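Local coordinates for PspGI restriction endonuclease (PDB 3BM3), which is a type II restriction endonuclease that binds substrate DNA, with base flipping, and probably cleaves it at a specific sequence, at residues T29-D34 with K57-K62; L36-F41 with L112-I117; W188-D193 with R244-I249; V2-I7 with E71-E76. The protein carries 2 engineered substitutions. All coordinates share one frame; numbering follows the deposited sequence.

Interaction 1 of 4, residues T29-D34 with K57-K62; sequences TELNVD and KMLEEK. With nucleotides of chain A.
E30 is the first residue of T29-D34 to reach across. Its CG stands anti to the carbonyl carbon (chi1 -71°), the chain runs on extended, and it crosses K62 at about a right angle, with OE2 3.6 Å from K62 CE. The opposite charges stay apart, E30 OE2 and K62 NZ being separated by 4.6 Å; the lysine ammonium forms a salt bridge with E65 of its own helix.

L31 has the most surface covered. Its CD1 pushes in over the helix backbone, 3.4 Å from CG of selenomethionine M58 in one of that residue's two conformers, a tighter pair than usual, and 3.5 Å from K62 CB. Its CD2 meets M58 tip to tip, 3.7 Å from M58 CE. N32 takes positive phi (42°) and ends helix 20-31 in a Schellman motif; it is also the N-cap of helix 33-38, its OD1 accepting from E35 N. One residue thus makes the corner between two helices, both laid against helix 52-80.

Beyond the corner, V33 crosses L59 at about a right angle, V33 CG2 lying 4.1 Å from L59 CD1, with A27 and I28 of helix 20-31 also against L59. On the helix side turned from this contact, E60 OE2, in one of its two conformers, comes within 2.9 Å of C8 of DA6 of chain A and forms a salt bridge with R161.

Interaction 2 of 4, residues L36-F41 with L112-I117; sequences LLDRLF and LNKFGI
K114 sets its CG anti to the backbone N (chi1 -178°) and bends at chi2 and chi4, while F115 turns its CG beside its own N (chi1 -70°), so that adjacent residues reach L36-F41 by separate routes. The lysine chain slides past L37 in the opposite direction, K114 CD lying 3.9 Å from L37 CB. Its end settles on the last turn of helix 33-38: K114 CE is 3.3 Å from L37 O, and K114 NZ gives that oxygen a weak hydrogen bond of 3.4 Å. L37 O also accepts from L40 N, and the nearby carboxylate of D38 would probably add attraction without pairing.

The contact joins the C-terminal ends of two helices, 33-38 and 85-115, the latter finished by a Schellman motif at G116. The F115 ring points its CZ between two side chains, 3.8 Å from L40 CD2 and 3.7 Å from F41 CE2. F41 CE2 comes in at the edge of the F115 ring, and F115 CE1 lies in the plane of the F41 ring at its edge. An alanine in place of F115 would remove this ring and probably leave L40 and F41 poorly packed against helix 85-115. The same ring meets F250 nearly parallel, linking the contact to helix 249-259, while L40 and L37 also rest on I55 of helix 52-80.

Interaction 3 of 4, residues W188-D193 with R244-I249; sequences WFVGFD and RRFSDI
F246 leaves its CB with CG anti to the backbone N (chi1 175°), which sends the ring toward W188-D193. At the root of the ring, F246 CG lies 4.0 Å from F192 CE1, the carbon that the other phenylalanine sets over this face; F246 CD2 meets the same atom. One flank of the ring, F246 CD1 and then CE1, has V190 CG1 at its edge, in plane, the closer approach being 3.7 Å from F246 CD1. F192 completes an edge-to-face (T-shaped) pair, its edge toward the F246 face, with centroids 5.1 Å apart and planes at 63°.

Three residues on, I249 meets W188 and V190. Its CG1, anti to the backbone N, lies 3.8 Å from W188 CE3 at the edge of the indole, and its CD1 is pressed to 3.4 Å from V190 CG2, tighter than usual van der Waals contact. V190 therefore spans both partners, one methyl on F246 and the other on I249.

The strands 186-191 and 243-245 belong to one mixed sheet and are separated in it by strand 211-214, whose Y213 touches both V190 and I249. The contact closes over that strand, on one face of what the family assignment suggests is a PD-(D/E)XK nuclease core. F104 stacks on F192, and S53 of helix 52-80 touches F192 and F246.

All five touching side chains are buried and meet through carbon atoms alone, so cohesion here rests on shape, exclusion of water and the weak electrostatics of a ring edge on a ring face.

Interaction 4 of 4, residues V2-I7 with E71-E76; sequences VRNLVI and EKQVRE
Q73 has by far the most surface covered, and its amide carries the polar part of the contact. CG is anti to the carbonyl carbon (chi1 -69°) and the chain is extended beyond it, which projects the amide from helix 52-80 onto the backbone of V2-I7. Q73 NE2 donates to R3 O at 3.0 Å, almost straight (172°), with the oxygen in the amide plane although the donor sits above the R3 carbonyl plane. Q73 OE1 accepts from L5 N at 2.8 Å (167°), in its own carbonyl plane. The side-chain amide thus grips two backbone groups that flank N4, much as one residue of a neighbouring parallel strand does with its own N-H and C=O, and the paired bonds fix its flip. V2 CG2 lies against Q73 NE2 at 3.6 Å, and L5 CB against Q73 OE1 at 3.5 Å. An alanine in place of Q73 would lose both bonds and probably loosen the hold on the backbone of R3 to L5.

I7 comes next: its CD1 rests on the helix backbone, 3.3 Å from Q73 O. V74 offers CG2 to L5 CD1 at 4.1 Å, with I7 CD1 close by, making a small apolar patch beside the amide.

The N-terminal segment has no regular structure; L5 is also covered by Y70 and P18, and V74 by I17. Helix 52-80 lies between it and helix 85-115, toward which E71 and R75, bridged to each other, reach R96 and E89, with E71 also packing on E86 of the second subunit.

In the fold
From the N terminus, interaction 4 opens first and closes a long loop when V2-I7 meets helix 52-80. Interaction 1 opens and closes within that loop, bringing the end of helix 20-31 back onto an earlier part of the same long helix. Interaction 2 starts between the two segments of interaction 1 but closes only at the end of helix 85-115, so it crosses both 1 and 4. Interaction 3 follows in series and ties strand 186-191 to the turn after edge strand 243-245 and to the start of helix 249-259. M58 and L36 join interactions 1 and 2, K57 touches F192, and F41 reaches S247; interaction 4 touches none of the others, though it comes within about 5 Å of interaction 1 between nearest atoms.

Interaction 1 of 4, residues T29-D34 with K57-K62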
# COMPACT_ATOMS: atom_id res chain seq x y z
N THR C 29 -23.03 -2.92 -21.40
CA THR C 29 -24.07 -3.40 -22.31
C THR C 29 -25.17 -4.11 -21.53
O THR C 29 -26.35 -3.76 -21.62
CB THR C 29 -23.47 -4.32 -23.37
OG1 THR C 29 -22.57 -3.56 -24.17
CG2 THR C 29 -24.56 -4.90 -24.26
N GLU C 30 -24.75 -5.08 -20.73
CA GLU C 30 -25.67 -5.88 -19.94
C GLU C 30 -26.57 -5.07 -19.02
O GLU C 30 -27.77 -5.34 -18.96
CB GLU C 30 -24.91 -6.95 -19.16
CG GLU C 30 -24.38 -8.03 -20.11
CD GLU C 30 -23.69 -9.18 -19.41
OE1 GLU C 30 -23.02 -9.98 -20.11
OE2 GLU C 30 -23.84 -9.31 -18.17
N LEU C 31 -26.00 -4.06 -18.36
CA LEU C 31 -26.74 -3.20 -17.44
C LEU C 31 -27.44 -2.02 -18.12
O LEU C 31 -28.11 -1.24 -17.46
CB LEU C 31 -25.79 -2.62 -16.38
CG LEU C 31 -25.19 -3.63 -15.40
CD1 LEU C 31 -24.18 -2.91 -14.49
CD2 LEU C 31 -26.29 -4.35 -14.59
N ASN C 32 -27.26 -1.88 -19.42
CA ASN C 32 -27.62 -0.66 -20.13
C ASN C 32 -27.23 0.59 -19.34
O ASN C 32 -28.03 1.48 -19.06
CB ASN C 32 -29.10 -0.63 -20.54
CG ASN C 32 -29.36 0.35 -21.69
OD1 ASN C 32 -28.48 1.16 -22.05
ND2 ASN C 32 -30.57 0.31 -22.26
N VAL C 33 -25.96 0.63 -18.99
CA VAL C 33 -25.39 1.76 -18.27
C VAL C 33 -25.51 3.07 -19.06
O VAL C 33 -25.64 4.13 -18.48
CB VAL C 33 -23.93 1.49 -17.89
CG1 VAL C 33 -23.18 2.77 -17.55
CG2 VAL C 33 -23.89 0.50 -16.73
N ASP C 34 -25.47 3.00 -20.38
CA ASP C 34 -25.57 4.21 -21.16
C ASP C 34 -26.94 4.84 -20.95
O ASP C 34 -27.04 6.06 -20.91
CB ASP C 34 -25.25 3.98 -22.62
CG ASP C 34 -23.79 3.61 -22.83
OD1 ASP C 34 -22.94 3.82 -21.90
OD2 ASP C 34 -23.47 3.10 -23.92
N LYS C 57 -20.93 1.54 -8.51
CA LYS C 57 -20.99 0.35 -7.69
C LYS C 57 -21.66 -0.79 -8.45
O LYS C 57 -21.19 -1.93 -8.41
CB LYS C 57 -21.72 0.64 -6.38
CG LYS C 57 -21.70 -0.49 -5.37
CD LYS C 57 -21.98 0.03 -3.96
CE LYS C 57 -22.14 -1.07 -2.91
NZ LYS C 57 -20.92 -1.23 -2.03
N MSE C 58 -22.76 -0.47 -9.14
CA MSE C 58 -23.50 -1.47 -9.91
C MSE C 58 -22.64 -2.02 -11.04
O MSE C 58 -22.61 -3.23 -11.26
CB MSE C 58 -24.82 -0.87 -10.43
CG MSE C 58 -24.98 -0.90 -11.93
SE MSE C 58 -26.84 -0.84 -12.43
CE MSE C 58 -27.45 -2.49 -11.56
N LEU C 59 -21.95 -1.13 -11.74
CA LEU C 59 -21.11 -1.49 -12.85
C LEU C 59 -19.91 -2.32 -12.37
O LEU C 59 -19.54 -3.33 -12.99
CB LEU C 59 -20.63 -0.23 -13.60
CG LEU C 59 -19.82 -0.46 -14.89
CD1 LEU C 59 -20.48 -1.49 -15.81
CD2 LEU C 59 -19.62 0.87 -15.61
N GLU C 60 -19.33 -1.87 -11.27
CA GLU C 60 -18.24 -2.58 -10.66
C GLU C 60 -18.66 -4.02 -10.32
O GLU C 60 -17.97 -4.98 -10.66
CB GLU C 60 -17.79 -1.82 -9.43
CG GLU C 60 -16.48 -2.24 -8.93
CD GLU C 60 -16.58 -3.36 -7.93
OE1 GLU C 60 -17.71 -3.76 -7.57
OE2 GLU C 60 -15.52 -3.82 -7.53
N GLU C 61 -19.82 -4.16 -9.70
CA GLU C 61 -20.30 -5.46 -9.24
C GLU C 61 -20.57 -6.38 -10.43
O GLU C 61 -20.17 -7.54 -10.43
CB GLU C 61 -21.56 -5.30 -8.38
CG GLU C 61 -21.25 -4.68 -7.05
CD GLU C 61 -22.46 -4.23 -6.28
OE1 GLU C 61 -23.55 -4.00 -6.87
OE2 GLU C 61 -22.31 -4.10 -5.04
N LYS C 62 -21.20 -5.84 -11.47
CA LYS C 62 -21.51 -6.63 -12.66
C LYS C 62 -20.26 -7.07 -13.38
O LYS C 62 -20.15 -8.24 -13.77
CB LYS C 62 -22.43 -5.87 -13.62
CG LYS C 62 -22.98 -6.73 -14.72
CD LYS C 62 -23.78 -7.92 -14.12
CE LYS C 62 -25.02 -8.32 -14.88
NZ LYS C 62 -25.86 -9.20 -14.01
P DA A 6 -9.69 -4.47 -3.37
OP1 DA A 6 -10.15 -3.07 -3.19
OP2 DA A 6 -10.33 -5.55 -2.56
O5' DA A 6 -9.82 -4.80 -4.92
C5' DA A 6 -9.71 -6.13 -5.38
C4' DA A 6 -11.07 -6.77 -5.40
O4' DA A 6 -11.88 -6.23 -6.48
C3' DA A 6 -11.05 -8.28 -5.59
O3' DA A 6 -11.86 -8.86 -4.57
C2' DA A 6 -11.68 -8.48 -6.96
C1' DA A 6 -12.62 -7.30 -7.03
N9 DA A 6 -13.06 -6.91 -8.37
C8 DA A 6 -14.02 -5.98 -8.66
N7 DA A 6 -14.25 -5.83 -9.94
C5 DA A 6 -13.37 -6.72 -10.54
C6 DA A 6 -13.12 -7.03 -11.88
N6 DA A 6 -13.77 -6.46 -12.90
N1 DA A 6 -12.18 -7.97 -12.15
C2 DA A 6 -11.54 -8.54 -11.12
N3 DA A 6 -11.69 -8.33 -9.81
C4 DA A 6 -12.63 -7.39 -9.58

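Interaction 2 of 4, residues L36-F41 with L112-I117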
# COMPACT_ATOMS: atom_id res chain seq x y z
N LEU C 36 -28.71 4.40 -18.06
CA LEU C 36 -28.59 4.91 -16.69
C LEU C 36 -27.89 6.27 -16.66
O LEU C 36 -28.33 7.20 -15.98
CB LEU C 36 -27.80 3.96 -15.80
CG LEU C 36 -28.44 2.62 -15.46
CD1 LEU C 36 -27.40 1.76 -14.79
CD2 LEU C 36 -29.68 2.81 -14.59
N LEU C 37 -26.77 6.39 -17.37
CA LEU C 37 -26.04 7.65 -17.41
C LEU C 37 -26.91 8.78 -17.99
O LEU C 37 -26.83 9.91 -17.54
CB LEU C 37 -24.77 7.52 -18.22
CG LEU C 37 -23.70 6.62 -17.61
CD1 LEU C 37 -22.67 6.22 -18.67
CD2 LEU C 37 -23.03 7.37 -16.43
N ASP C 38 -27.74 8.45 -18.98
CA ASP C 38 -28.71 9.41 -19.53
C ASP C 38 -29.69 9.94 -18.49
O ASP C 38 -30.29 11.01 -18.67
CB ASP C 38 -29.56 8.77 -20.62
CG ASP C 38 -28.79 8.43 -21.86
OD1 ASP C 38 -27.69 8.97 -22.07
OD2 ASP C 38 -29.31 7.59 -22.62
N ARG C 39 -29.86 9.17 -17.42
CA ARG C 39 -30.81 9.47 -16.36
C ARG C 39 -30.11 9.90 -15.06
O ARG C 39 -30.70 9.86 -13.99
CB ARG C 39 -31.67 8.23 -16.11
CG ARG C 39 -32.53 7.84 -17.32
CD ARG C 39 -33.78 7.08 -16.91
NE ARG C 39 -34.48 7.74 -15.80
CZ ARG C 39 -35.15 8.89 -15.90
NH1 ARG C 39 -35.26 9.53 -17.06
NH2 ARG C 39 -35.73 9.40 -14.83
N LEU C 40 -28.86 10.34 -15.18
CA LEU C 40 -28.05 10.70 -14.01
C LEU C 40 -28.75 11.80 -13.19
O LEU C 40 -29.24 12.78 -13.76
CB LEU C 40 -26.67 11.19 -14.46
CG LEU C 40 -25.38 10.74 -13.76
CD1 LEU C 40 -25.49 9.59 -12.79
CD2 LEU C 40 -24.31 10.50 -14.82
N PHE C 41 -28.82 11.56 -11.88
CA PHE C 41 -29.39 12.48 -10.88
C PHE C 41 -30.91 12.56 -10.93
O PHE C 41 -31.53 13.40 -10.25
CB PHE C 41 -28.74 13.85 -10.95
CG PHE C 41 -27.29 13.81 -10.74
CD1 PHE C 41 -26.78 13.32 -9.54
CD2 PHE C 41 -26.42 14.24 -11.72
CE1 PHE C 41 -25.44 13.30 -9.32
CE2 PHE C 41 -25.07 14.20 -11.51
CZ PHE C 41 -24.57 13.73 -10.32
N LEU C 112 -16.42 10.40 -16.11
CA LEU C 112 -15.78 11.61 -16.61
C LEU C 112 -16.27 11.95 -18.02
O LEU C 112 -16.63 13.07 -18.32
CB LEU C 112 -14.26 11.46 -16.58
CG LEU C 112 -13.64 11.44 -15.16
CD1 LEU C 112 -12.14 11.24 -15.32
CD2 LEU C 112 -13.94 12.70 -14.29
N ASN C 113 -16.29 10.95 -18.89
CA ASN C 113 -16.68 11.15 -20.28
C ASN C 113 -18.08 11.69 -20.38
O ASN C 113 -18.34 12.61 -21.14
CB ASN C 113 -16.60 9.84 -21.05
CG ASN C 113 -15.19 9.41 -21.31
OD1 ASN C 113 -14.26 10.20 -21.14
ND2 ASN C 113 -15.02 8.18 -21.72
N LYS C 114 -18.97 11.11 -19.58
CA LYS C 114 -20.37 11.48 -19.59
C LYS C 114 -20.54 12.96 -19.27
O LYS C 114 -21.36 13.64 -19.89
CB LYS C 114 -21.19 10.62 -18.62
CG LYS C 114 -22.70 10.92 -18.62
CD LYS C 114 -23.31 10.64 -20.00
CE LYS C 114 -24.83 10.84 -20.03
NZ LYS C 114 -25.24 12.15 -19.46
N PHE C 115 -19.75 13.46 -18.32
CA PHE C 115 -19.79 14.85 -17.92
C PHE C 115 -18.96 15.76 -18.81
O PHE C 115 -18.96 16.97 -18.60
CB PHE C 115 -19.35 14.99 -16.46
CG PHE C 115 -20.33 14.44 -15.48
CD1 PHE C 115 -21.41 15.19 -15.07
CD2 PHE C 115 -20.20 13.18 -15.00
CE1 PHE C 115 -22.33 14.66 -14.17
CE2 PHE C 115 -21.09 12.65 -14.11
CZ PHE C 115 -22.16 13.38 -13.68
N GLY C 116 -18.27 15.20 -19.80
CA GLY C 116 -17.42 15.95 -20.72
C GLY C 116 -16.17 16.46 -20.04
O GLY C 116 -15.62 17.47 -20.45
N ILE C 117 -15.76 15.81 -18.96
CA ILE C 117 -14.59 16.23 -18.23
C ILE C 117 -13.42 15.66 -18.96
O ILE C 117 -13.28 14.44 -19.05
CB ILE C 117 -14.61 15.75 -16.77
CG1 ILE C 117 -15.80 16.39 -16.04
CG2 ILE C 117 -13.27 16.02 -16.05
CD1 ILE C 117 -16.12 15.74 -14.72

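Interaction 3 of 4, residues W188-D193 with R244-I249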
# COMPACT_ATOMS: atom_id res chain seq x y z
N TRP C 188 -6.81 15.61 -4.97
CA TRP C 188 -8.03 15.07 -4.41
C TRP C 188 -7.88 13.56 -4.32
O TRP C 188 -7.31 12.94 -5.19
CB TRP C 188 -9.26 15.40 -5.26
CG TRP C 188 -9.54 16.86 -5.44
CD1 TRP C 188 -8.85 17.90 -4.93
CD2 TRP C 188 -10.59 17.42 -6.24
NE1 TRP C 188 -9.40 19.09 -5.36
CE2 TRP C 188 -10.48 18.82 -6.14
CE3 TRP C 188 -11.65 16.88 -6.97
CZ2 TRP C 188 -11.37 19.67 -6.78
CZ3 TRP C 188 -12.51 17.74 -7.63
CH2 TRP C 188 -12.38 19.10 -7.51
N PHE C 189 -8.43 13.00 -3.25
CA PHE C 189 -8.36 11.57 -3.03
C PHE C 189 -9.76 11.02 -3.13
O PHE C 189 -10.71 11.53 -2.52
CB PHE C 189 -7.86 11.30 -1.62
CG PHE C 189 -7.80 9.85 -1.26
CD1 PHE C 189 -6.65 9.12 -1.52
CD2 PHE C 189 -8.88 9.21 -0.72
CE1 PHE C 189 -6.60 7.75 -1.24
CE2 PHE C 189 -8.82 7.85 -0.43
CZ PHE C 189 -7.68 7.14 -0.67
N VAL C 190 -9.85 9.92 -3.85
CA VAL C 190 -11.10 9.18 -3.98
C VAL C 190 -10.88 7.75 -3.52
O VAL C 190 -9.99 7.08 -4.02
CB VAL C 190 -11.56 9.14 -5.45
CG1 VAL C 190 -12.81 8.32 -5.58
CG2 VAL C 190 -11.72 10.51 -6.00
N GLY C 191 -11.70 7.31 -2.57
CA GLY C 191 -11.68 5.95 -2.10
C GLY C 191 -13.04 5.40 -2.36
O GLY C 191 -14.03 6.14 -2.39
N PHE C 192 -13.11 4.11 -2.62
CA PHE C 192 -14.39 3.49 -2.89
C PHE C 192 -14.55 2.35 -1.89
O PHE C 192 -14.61 1.18 -2.23
CB PHE C 192 -14.44 3.02 -4.34
CG PHE C 192 -15.83 3.04 -4.92
CD1 PHE C 192 -16.50 4.22 -5.00
CD2 PHE C 192 -16.43 1.89 -5.39
CE1 PHE C 192 -17.80 4.27 -5.51
CE2 PHE C 192 -17.70 1.94 -5.91
CZ PHE C 192 -18.36 3.15 -5.98
N ASP C 193 -14.59 2.75 -0.62
CA ASP C 193 -14.36 1.85 0.50
C ASP C 193 -15.31 2.23 1.58
O ASP C 193 -15.23 3.30 2.16
CB ASP C 193 -12.90 1.96 0.97
CG ASP C 193 -12.52 0.92 2.00
OD1 ASP C 193 -13.42 0.37 2.66
OD2 ASP C 193 -11.30 0.70 2.18
N ARG C 244 -16.32 14.65 0.84
CA ARG C 244 -17.40 14.69 -0.11
C ARG C 244 -17.80 13.28 -0.50
O ARG C 244 -17.00 12.36 -0.43
CB ARG C 244 -16.98 15.42 -1.39
CG ARG C 244 -16.39 16.80 -1.24
CD ARG C 244 -17.43 17.78 -1.00
NE ARG C 244 -18.12 18.12 -2.25
CZ ARG C 244 -19.33 18.64 -2.31
NH1 ARG C 244 -20.03 18.83 -1.20
NH2 ARG C 244 -19.87 18.94 -3.47
N ARG C 245 -19.03 13.14 -0.94
CA ARG C 245 -19.44 11.89 -1.54
C ARG C 245 -18.78 11.75 -2.90
O ARG C 245 -18.62 12.70 -3.65
CB ARG C 245 -20.97 11.90 -1.72
CG ARG C 245 -21.74 11.92 -0.47
CD ARG C 245 -23.22 11.99 -0.83
NE ARG C 245 -24.09 11.77 0.33
CZ ARG C 245 -24.49 12.73 1.17
NH1 ARG C 245 -24.09 13.99 1.01
NH2 ARG C 245 -25.30 12.43 2.19
N PHE C 246 -18.47 10.51 -3.25
CA PHE C 246 -18.00 10.18 -4.58
C PHE C 246 -18.84 10.83 -5.67
O PHE C 246 -18.34 11.38 -6.63
CB PHE C 246 -18.01 8.66 -4.75
CG PHE C 246 -17.65 8.21 -6.13
CD1 PHE C 246 -16.34 8.06 -6.50
CD2 PHE C 246 -18.64 7.98 -7.08
CE1 PHE C 246 -16.01 7.62 -7.76
CE2 PHE C 246 -18.30 7.56 -8.36
CZ PHE C 246 -16.99 7.38 -8.68
N SER C 247 -20.15 10.77 -5.50
CA SER C 247 -21.00 11.31 -6.53
C SER C 247 -20.77 12.76 -6.81
O SER C 247 -21.10 13.25 -7.90
CB SER C 247 -22.46 11.06 -6.16
OG SER C 247 -22.74 9.70 -6.33
N ASP C 248 -20.25 13.48 -5.81
CA ASP C 248 -20.08 14.91 -5.92
C ASP C 248 -18.88 15.30 -6.75
O ASP C 248 -18.74 16.47 -7.14
CB ASP C 248 -19.83 15.53 -4.55
CG ASP C 248 -21.00 15.47 -3.63
OD1 ASP C 248 -22.08 15.12 -4.07
OD2 ASP C 248 -20.81 15.77 -2.45
N ILE C 249 -17.97 14.36 -7.01
CA ILE C 249 -16.71 14.76 -7.57
C ILE C 249 -16.89 15.33 -8.99
O ILE C 249 -16.16 16.18 -9.41
CB ILE C 249 -15.67 13.65 -7.55
CG1 ILE C 249 -14.27 14.22 -7.81
CG2 ILE C 249 -16.05 12.51 -8.54
CD1 ILE C 249 -13.13 13.25 -7.55

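Interaction 4 of 4, residues V2-I7 with E71-E76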
# COMPACT_ATOMS: atom_id res chain seq x y z
N VAL C 2 -22.06 -14.89 -20.05
CA VAL C 2 -20.74 -14.56 -20.66
C VAL C 2 -20.41 -15.55 -21.77
O VAL C 2 -20.95 -16.66 -21.80
CB VAL C 2 -19.63 -14.61 -19.60
CG1 VAL C 2 -19.93 -13.61 -18.47
CG2 VAL C 2 -19.48 -16.02 -19.03
N ARG C 3 -19.52 -15.17 -22.69
CA ARG C 3 -19.13 -16.11 -23.75
C ARG C 3 -18.31 -17.29 -23.24
O ARG C 3 -17.70 -17.23 -22.19
CB ARG C 3 -18.37 -15.39 -24.87
CG ARG C 3 -16.97 -14.94 -24.54
CD ARG C 3 -16.37 -14.26 -25.76
NE ARG C 3 -14.94 -14.03 -25.63
CZ ARG C 3 -14.40 -12.89 -25.21
NH1 ARG C 3 -15.16 -11.86 -24.87
NH2 ARG C 3 -13.08 -12.78 -25.13
N ASN C 4 -18.33 -18.38 -24.00
CA ASN C 4 -17.46 -19.51 -23.73
C ASN C 4 -16.08 -19.21 -24.25
O ASN C 4 -15.87 -19.09 -25.45
CB ASN C 4 -18.01 -20.78 -24.38
CG ASN C 4 -19.32 -21.22 -23.79
OD1 ASN C 4 -20.19 -21.74 -24.50
ND2 ASN C 4 -19.48 -21.05 -22.47
N LEU C 5 -15.12 -19.06 -23.35
CA LEU C 5 -13.76 -18.72 -23.74
C LEU C 5 -13.08 -19.89 -24.41
O LEU C 5 -13.31 -21.03 -24.06
CB LEU C 5 -12.91 -18.33 -22.53
CG LEU C 5 -13.40 -17.10 -21.76
CD1 LEU C 5 -12.63 -16.98 -20.41
CD2 LEU C 5 -13.27 -15.87 -22.64
N VAL C 6 -12.21 -19.57 -25.36
CA VAL C 6 -11.25 -20.51 -25.87
C VAL C 6 -10.04 -20.31 -24.98
O VAL C 6 -9.48 -19.21 -24.87
CB VAL C 6 -10.92 -20.26 -27.34
CG1 VAL C 6 -9.89 -21.24 -27.84
CG2 VAL C 6 -12.21 -20.31 -28.17
N ILE C 7 -9.70 -21.36 -24.28
CA ILE C 7 -8.70 -21.27 -23.25
C ILE C 7 -7.47 -22.00 -23.73
O ILE C 7 -7.53 -23.19 -24.03
CB ILE C 7 -9.21 -21.85 -21.93
CG1 ILE C 7 -10.36 -20.96 -21.42
CG2 ILE C 7 -8.07 -21.90 -20.92
CD1 ILE C 7 -11.28 -21.59 -20.45
N GLU C 71 -13.23 -16.37 -14.85
CA GLU C 71 -12.24 -16.98 -13.96
C GLU C 71 -12.59 -18.45 -13.75
O GLU C 71 -11.72 -19.31 -13.74
CB GLU C 71 -12.28 -16.29 -12.61
CG GLU C 71 -11.18 -16.71 -11.67
CD GLU C 71 -11.31 -16.07 -10.32
OE1 GLU C 71 -12.21 -16.48 -9.57
OE2 GLU C 71 -10.53 -15.16 -10.02
N LYS C 72 -13.88 -18.75 -13.59
CA LYS C 72 -14.35 -20.12 -13.36
C LYS C 72 -14.07 -20.97 -14.58
O LYS C 72 -13.58 -22.10 -14.48
CB LYS C 72 -15.84 -20.11 -13.07
CG LYS C 72 -16.42 -21.46 -12.82
CD LYS C 72 -17.87 -21.32 -12.36
CE LYS C 72 -18.51 -22.67 -12.21
NZ LYS C 72 -17.75 -23.51 -11.25
N GLN C 73 -14.33 -20.43 -15.76
CA GLN C 73 -13.99 -21.16 -16.98
C GLN C 73 -12.52 -21.50 -17.06
O GLN C 73 -12.12 -22.62 -17.40
CB GLN C 73 -14.36 -20.35 -18.21
CG GLN C 73 -15.85 -20.21 -18.41
CD GLN C 73 -16.16 -19.50 -19.68
OE1 GLN C 73 -15.50 -19.71 -20.70
NE2 GLN C 73 -17.14 -18.63 -19.63
N VAL C 74 -11.69 -20.51 -16.76
CA VAL C 74 -10.26 -20.67 -16.82
C VAL C 74 -9.79 -21.65 -15.74
O VAL C 74 -8.99 -22.55 -16.00
CB VAL C 74 -9.55 -19.33 -16.67
CG1 VAL C 74 -8.05 -19.52 -16.53
CG2 VAL C 74 -9.83 -18.48 -17.86
N ARG C 75 -10.36 -21.53 -14.55
CA ARG C 75 -10.05 -22.45 -13.47
C ARG C 75 -10.31 -23.89 -13.88
O ARG C 75 -9.45 -24.79 -13.75
CB ARG C 75 -10.90 -22.12 -12.24
CG ARG C 75 -10.56 -23.03 -11.06
CD ARG C 75 -11.42 -22.71 -9.86
NE ARG C 75 -10.98 -21.47 -9.25
CZ ARG C 75 -11.61 -20.30 -9.34
NH1 ARG C 75 -12.74 -20.17 -10.02
NH2 ARG C 75 -11.09 -19.25 -8.75
N GLU C 76 -11.50 -24.13 -14.41
CA GLU C 76 -11.86 -25.48 -14.81
C GLU C 76 -10.89 -26.03 -15.86
O GLU C 76 -10.48 -27.20 -15.79
CB GLU C 76 -13.32 -25.53 -15.28
CG GLU C 76 -14.28 -25.26 -14.14
CD GLU C 76 -15.74 -25.27 -14.54
OE1 GLU C 76 -16.06 -25.38 -15.76
OE2 GLU C 76 -16.59 -25.13 -13.63